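Local coordinates for Ketoacyl_synth_N domain-containing protein (Photorhabdus luminescens subsp. laumondii, PDB 6SMO), which probably acts as the chain-length-factor partner of a ketoacyl synthase chain in type II polyketide assembly, lining the pocket that holds a polyketone chain, at residues G105-Q108 / H109-E113; A132-P135 / A136-Q139. All coordinates share one frame; numbering follows the deposited sequence.

Contact 1 (G105-Q108 / H109-E113); sequences GGWQ and HIEDE
The carbonyl oxygen of W107 accepts two backbone bonds from the turn that follows it. E111 N, 2.9 Å from W107 O, lies nearly in line with the C=O bond (C=O...N angle 168°), although its N-H is the more bent of the two, with an N-H...O angle of 134°. I110 N, 3.2 Å from the same W107 O, comes instead from above the carbonyl plane with a straighter N-H. Spacings of four and three residues are those of α- and 3-10-type turns, so the chain is already coiling before helix 111-116, for which I110 is the N-cap. One step on, Q108 O and D112 N are 5.6 Å apart, too far for a direct bond. Water 1 bridges them, donating to Q108 O at 3.3 Å and accepting from D112 N at 3.1 Å.

Beside these backbone bonds the side chains pack against the indole. I110 places CG1 between its backbone N and carbonyl carbon (chi1 74°), and CD1 is thereby carried over one face of the W107 six-membered ring, a CH-pi contact of 4.2 Å from I110 CD1 to the centroid. The methyl sits toward the rim of that ring, while W107 CE3 and I110 CG1 approach to 3.8 Å. The aliphatic part of E111 reaches the same ring obliquely through CG, and its OE1 is bonded to L193 N.

In the fold, W107 also rests on L193 and V194 of helix 192-204, and E111 and Q108 touch P192 at the start of that helix. The imidazole of H109 leads away, with NE2 bonded to R64 O, while its backbone N bonds to D67 OD1. I110 and E113 lie against V129 of helix 129-132, leaving the turn wedged between these two helices at the beginning of helix 111-116.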
loop_
_atom_site.group_PDB
_atom_site.type_symbol
_atom_site.label_atom_id
_atom_site.label_comp_id
_atom_site.label_asym_id
_atom_site.label_seq_id
_atom_site.Cartn_x
_atom_site.Cartn_y
_atom_site.Cartn_z
ATOM N N GLY C 105 3.180 -7.724 -6.718
ATOM C CA GLY C 105 1.942 -8.192 -6.062
ATOM C C GLY C 105 1.876 -9.710 -6.002
ATOM O O GLY C 105 2.936 -10.338 -5.808
ATOM N N GLY C 106 0.677 -10.278 -6.168
ATOM C CA GLY C 106 0.419 -11.729 -6.080
ATOM C C GLY C 106 -0.476 -12.222 -7.204
ATOM O O GLY C 106 -1.679 -12.432 -6.953
ATOM N N TRP C 107 0.096 -12.423 -8.395
ATOM C CA TRP C 107 -0.633 -12.826 -9.629
ATOM C C TRP C 107 -0.939 -14.330 -9.618
ATOM O O TRP C 107 -1.945 -14.718 -10.241
ATOM C CB TRP C 107 0.154 -12.420 -10.883
ATOM C CG TRP C 107 -0.142 -11.024 -11.335
ATOM C CD1 TRP C 107 0.641 -9.918 -11.176
ATOM C CD2 TRP C 107 -1.334 -10.580 -12.005
ATOM N NE1 TRP C 107 0.026 -8.819 -11.714
ATOM C CE2 TRP C 107 -1.188 -9.194 -12.228
ATOM C CE3 TRP C 107 -2.501 -11.215 -12.446
ATOM C CZ2 TRP C 107 -2.169 -8.438 -12.868
ATOM C CZ3 TRP C 107 -3.469 -10.468 -13.078
ATOM C CH2 TRP C 107 -3.303 -9.097 -13.286
ATOM N N GLN C 108 -0.113 -15.135 -8.941
ATOM C CA GLN C 108 -0.223 -16.620 -8.906
ATOM C C GLN C 108 -1.617 -17.037 -8.415
ATOM O O GLN C 108 -2.136 -18.049 -8.927
ATOM C CB GLN C 108 0.870 -17.223 -8.017
ATOM C CG GLN C 108 0.808 -18.741 -7.897
ATOM C CD GLN C 108 0.880 -19.435 -9.236
ATOM O OE1 GLN C 108 1.847 -19.291 -9.980
ATOM N NE2 GLN C 108 -0.151 -20.202 -9.551
ATOM N N HIS C 109 -2.196 -16.288 -7.469
ATOM C CA HIS C 109 -3.465 -16.633 -6.770
ATOM C C HIS C 109 -4.691 -16.226 -7.601
ATOM O O HIS C 109 -5.764 -16.812 -7.358
ATOM C CB HIS C 109 -3.506 -15.991 -5.374
ATOM C CG HIS C 109 -4.394 -16.703 -4.410
ATOM N ND1 HIS C 109 -5.731 -16.386 -4.259
ATOM C CD2 HIS C 109 -4.145 -17.712 -3.546
ATOM C CE1 HIS C 109 -6.265 -17.170 -3.345
ATOM N NE2 HIS C 109 -5.312 -17.992 -2.893
ATOM N N ILE C 110 -4.553 -15.268 -8.529
ATOM C CA ILE C 110 -5.711 -14.599 -9.203
ATOM C C ILE C 110 -5.673 -14.776 -10.730
ATOM O O ILE C 110 -6.714 -14.500 -11.353
ATOM C CB ILE C 110 -5.781 -13.108 -8.808
ATOM C CG1 ILE C 110 -4.690 -12.270 -9.481
ATOM C CG2 ILE C 110 -5.758 -12.953 -7.294
ATOM C CD1 ILE C 110 -4.983 -10.787 -9.502
ATOM N N GLU C 111 -4.546 -15.199 -11.317
ATOM C CA GLU C 111 -4.345 -15.246 -12.795
ATOM C C GLU C 111 -5.532 -15.938 -13.475
ATOM O O GLU C 111 -6.169 -15.296 -14.335
ATOM C CB GLU C 111 -3.044 -15.964 -13.166
ATOM C CG GLU C 111 -1.939 -15.024 -13.611
ATOM C CD GLU C 111 -0.838 -15.688 -14.421
ATOM O OE1 GLU C 111 0.345 -15.512 -14.063
ATOM O OE2 GLU C 111 -1.165 -16.370 -15.413
ATOM N N ASP C 112 -5.808 -17.193 -13.103
ATOM C CA ASP C 112 -6.868 -18.048 -13.709
ATOM C C ASP C 112 -8.236 -17.376 -13.533
ATOM O O ASP C 112 -9.083 -17.516 -14.439
ATOM C CB ASP C 112 -6.859 -19.457 -13.107
ATOM C CG ASP C 112 -5.612 -20.264 -13.429
ATOM O OD1 ASP C 112 -4.727 -19.732 -14.129
ATOM O OD2 ASP C 112 -5.534 -21.423 -12.972
ATOM N N GLU C 113 -8.434 -16.670 -12.416
ATOM C CA GLU C 113 -9.711 -15.995 -12.058
ATOM C C GLU C 113 -9.919 -14.755 -12.942
ATOM O O GLU C 113 -11.084 -14.488 -13.296
ATOM C CB GLU C 113 -9.725 -15.657 -10.565
ATOM C CG GLU C 113 -9.931 -16.873 -9.679
ATOM C CD GLU C 113 -9.978 -16.578 -8.190
ATOM O OE1 GLU C 113 -11.033 -16.832 -7.572
ATOM O OE2 GLU C 113 -8.960 -16.103 -7.649
HETATM O O HOH W 1 -5.155 -18.161 -10.190
#

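Contact 2 (A132-P135 / A136-Q139); sequences AWFP and AALQ. With LKZ (3,5,7,9,11-pentakis(oxidanylidene)dodecanal), chain H.
F134 lays its phenyl ring over the backbone that begins helix 137-146. Its chi1 of 79° sets CG between the backbone N and the carbonyl carbon, folding the ring back over the turn it initiates. A137 N then lies 3.9 Å above the ring plane, over the ring centre, and the carbonyl carbon of A136 is over the same face nearer the rim. Two methyls add to the packing: A136 CB is 3.6 Å from F134 CE2, and A137 CB is 4.0 Å from F134 CE1.

The backbone beneath the ring is a type I β turn from F134 to A137, with P135 and A136 at its central positions. It is closed by A137 N donating to F134 O at 3.2 Å, with an N-H...O angle of 150°.

W133 adopts a different rotamer: CG is anti to its backbone N (chi1 170°), and the indole leaves the turn and points its benzo edge at the ligand. W133 CE3 is 3.4 Å from LKZ O22, which lies near the ring plane. The polyketone meets F134 on the face opposite the turn, where O20 approaches CE2 at 3.3 Å, above the rim.

Carbon atoms of W133 and F134 thus meet ligand oxygens, so these contacts are van der Waals and weakly polar. Ring C-H groups at the W133 edge would be mildly favourable toward O22, whereas O20 over the F134 face probably gains little electrostatically. A hydrogen bond to LKZ comes instead from F428 N of the PKS_KS domain-containing partner chain.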
loop_
_atom_site.group_PDB
_atom_site.type_symbol
_atom_site.label_atom_id
_atom_site.label_comp_id
_atom_site.label_asym_id
_atom_site.label_seq_id
_atom_site.Cartn_x
_atom_site.Cartn_y
_atom_site.Cartn_z
ATOM N N ALA C 132 -5.806 -11.095 -1.912
ATOM C CA ALA C 132 -4.603 -11.874 -2.262
ATOM C C ALA C 132 -3.586 -11.125 -3.125
ATOM O O ALA C 132 -2.405 -11.309 -2.919
ATOM C CB ALA C 132 -5.022 -13.172 -2.890
ATOM N N TRP C 133 -4.044 -10.411 -4.140
ATOM C CA TRP C 133 -3.133 -9.754 -5.106
ATOM C C TRP C 133 -2.388 -8.523 -4.591
ATOM O O TRP C 133 -1.196 -8.451 -4.810
ATOM C CB TRP C 133 -3.857 -9.489 -6.427
ATOM C CG TRP C 133 -3.067 -8.621 -7.353
ATOM C CD1 TRP C 133 -2.150 -9.024 -8.273
ATOM C CD2 TRP C 133 -3.110 -7.190 -7.437
ATOM N NE1 TRP C 133 -1.615 -7.949 -8.910
ATOM C CE2 TRP C 133 -2.191 -6.810 -8.427
ATOM C CE3 TRP C 133 -3.833 -6.198 -6.782
ATOM C CZ2 TRP C 133 -1.975 -5.480 -8.770
ATOM C CZ3 TRP C 133 -3.612 -4.885 -7.118
ATOM C CH2 TRP C 133 -2.703 -4.531 -8.100
ATOM N N PHE C 134 -3.047 -7.636 -3.861
ATOM C CA PHE C 134 -2.395 -6.341 -3.540
ATOM C C PHE C 134 -1.136 -6.502 -2.696
ATOM O O PHE C 134 -1.082 -7.346 -1.837
ATOM C CB PHE C 134 -3.404 -5.274 -3.111
ATOM C CG PHE C 134 -3.904 -5.354 -1.697
ATOM C CD1 PHE C 134 -4.417 -6.526 -1.189
ATOM C CD2 PHE C 134 -3.892 -4.241 -0.884
ATOM C CE1 PHE C 134 -4.887 -6.581 0.107
ATOM C CE2 PHE C 134 -4.358 -4.304 0.412
ATOM C CZ PHE C 134 -4.849 -5.477 0.906
ATOM N N PRO C 135 -0.130 -5.630 -2.888
ATOM C CA PRO C 135 1.125 -5.694 -2.165
ATOM C C PRO C 135 1.002 -5.527 -0.644
ATOM O O PRO C 135 1.747 -6.137 0.059
ATOM C CB PRO C 135 1.899 -4.513 -2.742
ATOM C CG PRO C 135 1.311 -4.294 -4.081
ATOM C CD PRO C 135 -0.148 -4.549 -3.850
ATOM N N ALA C 136 -0.022 -4.819 -0.167
ATOM C CA ALA C 136 -0.246 -4.537 1.269
ATOM C C ALA C 136 -0.929 -5.689 2.006
ATOM O O ALA C 136 -1.340 -5.470 3.121
ATOM C CB ALA C 136 -1.017 -3.264 1.429
ATOM N N ALA C 137 -1.074 -6.801 1.304
ATOM C CA ALA C 137 -1.668 -8.037 1.826
ATOM C C ALA C 137 -0.767 -8.591 2.917
ATOM O O ALA C 137 -1.282 -9.009 3.929
ATOM C CB ALA C 137 -1.794 -9.000 0.683
ATOM N N LEU C 138 0.542 -8.536 2.700
ATOM C CA LEU C 138 1.522 -9.134 3.636
ATOM C C LEU C 138 1.460 -8.457 4.996
ATOM O O LEU C 138 1.422 -9.165 5.977
ATOM C CB LEU C 138 2.923 -9.031 3.026
ATOM C CG LEU C 138 4.052 -9.755 3.760
ATOM C CD1 LEU C 138 3.589 -11.071 4.334
ATOM C CD2 LEU C 138 5.229 -9.980 2.852
ATOM N N GLN C 139 1.398 -7.134 5.018
ATOM C CA GLN C 139 1.381 -6.393 6.295
ATOM C C GLN C 139 0.127 -6.753 7.082
ATOM O O GLN C 139 0.261 -6.927 8.268
ATOM C CB GLN C 139 1.642 -4.904 6.054
ATOM C CG GLN C 139 0.425 -3.998 6.059
ATOM C CD GLN C 139 0.810 -2.638 5.586
ATOM O OE1 GLN C 139 0.932 -2.413 4.409
ATOM N NE2 GLN C 139 1.038 -1.735 6.505
HETATM C C4 LKZ H . -8.548 -5.709 -6.339
HETATM C C5 LKZ H . -7.369 -5.481 -5.427
HETATM C C6 LKZ H . -6.988 -4.029 -5.121
HETATM C C7 LKZ H . -7.312 -3.736 -3.673
HETATM C C8 LKZ H . -6.948 -2.373 -3.072
HETATM C C10 LKZ H . -10.269 -0.553 0.532
HETATM C C22 LKZ H . -8.012 -5.996 -7.728
HETATM C C11 LKZ H . -10.408 0.647 -0.369
HETATM O O19 LKZ H . -11.444 0.909 -0.954
HETATM C C3 LKZ H . -8.965 -1.187 0.086
HETATM O O23 LKZ H . -8.084 -1.420 0.894
HETATM C C2 LKZ H . -8.762 -1.388 -1.422
HETATM C C9 LKZ H . -7.575 -2.320 -1.676
HETATM O O20 LKZ H . -7.180 -3.080 -0.813
HETATM O O21 LKZ H . -7.904 -4.562 -3.013
HETATM O O22 LKZ H . -6.744 -6.432 -4.987
HETATM O O24 LKZ H . -7.853 -7.133 -8.145
HETATM C C23 LKZ H . -7.686 -4.780 -8.573
#

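In the fold
Followed from the N terminus, strand 96-101 leads into contact 1, where the loop after the strand closes on W107 O and passes into helix 111-116. The chain then passes through helix 129-132 to contact 2, where the turn at 134-137 starts helix 137-146. The two contacts are in series and neither nest nor cross; each joins adjacent segments, and their centres lie about 12 Å apart. Direct packing ties them: the indoles of W107 and W133 meet edge-to-face, I110 CD1 is 3.5 Å from W133 CB, and H109 touches A132. Two helix starts are thereby joined beside the bound LKZ, and both contacts also pack against the PKS_KS domain-containing partner chain.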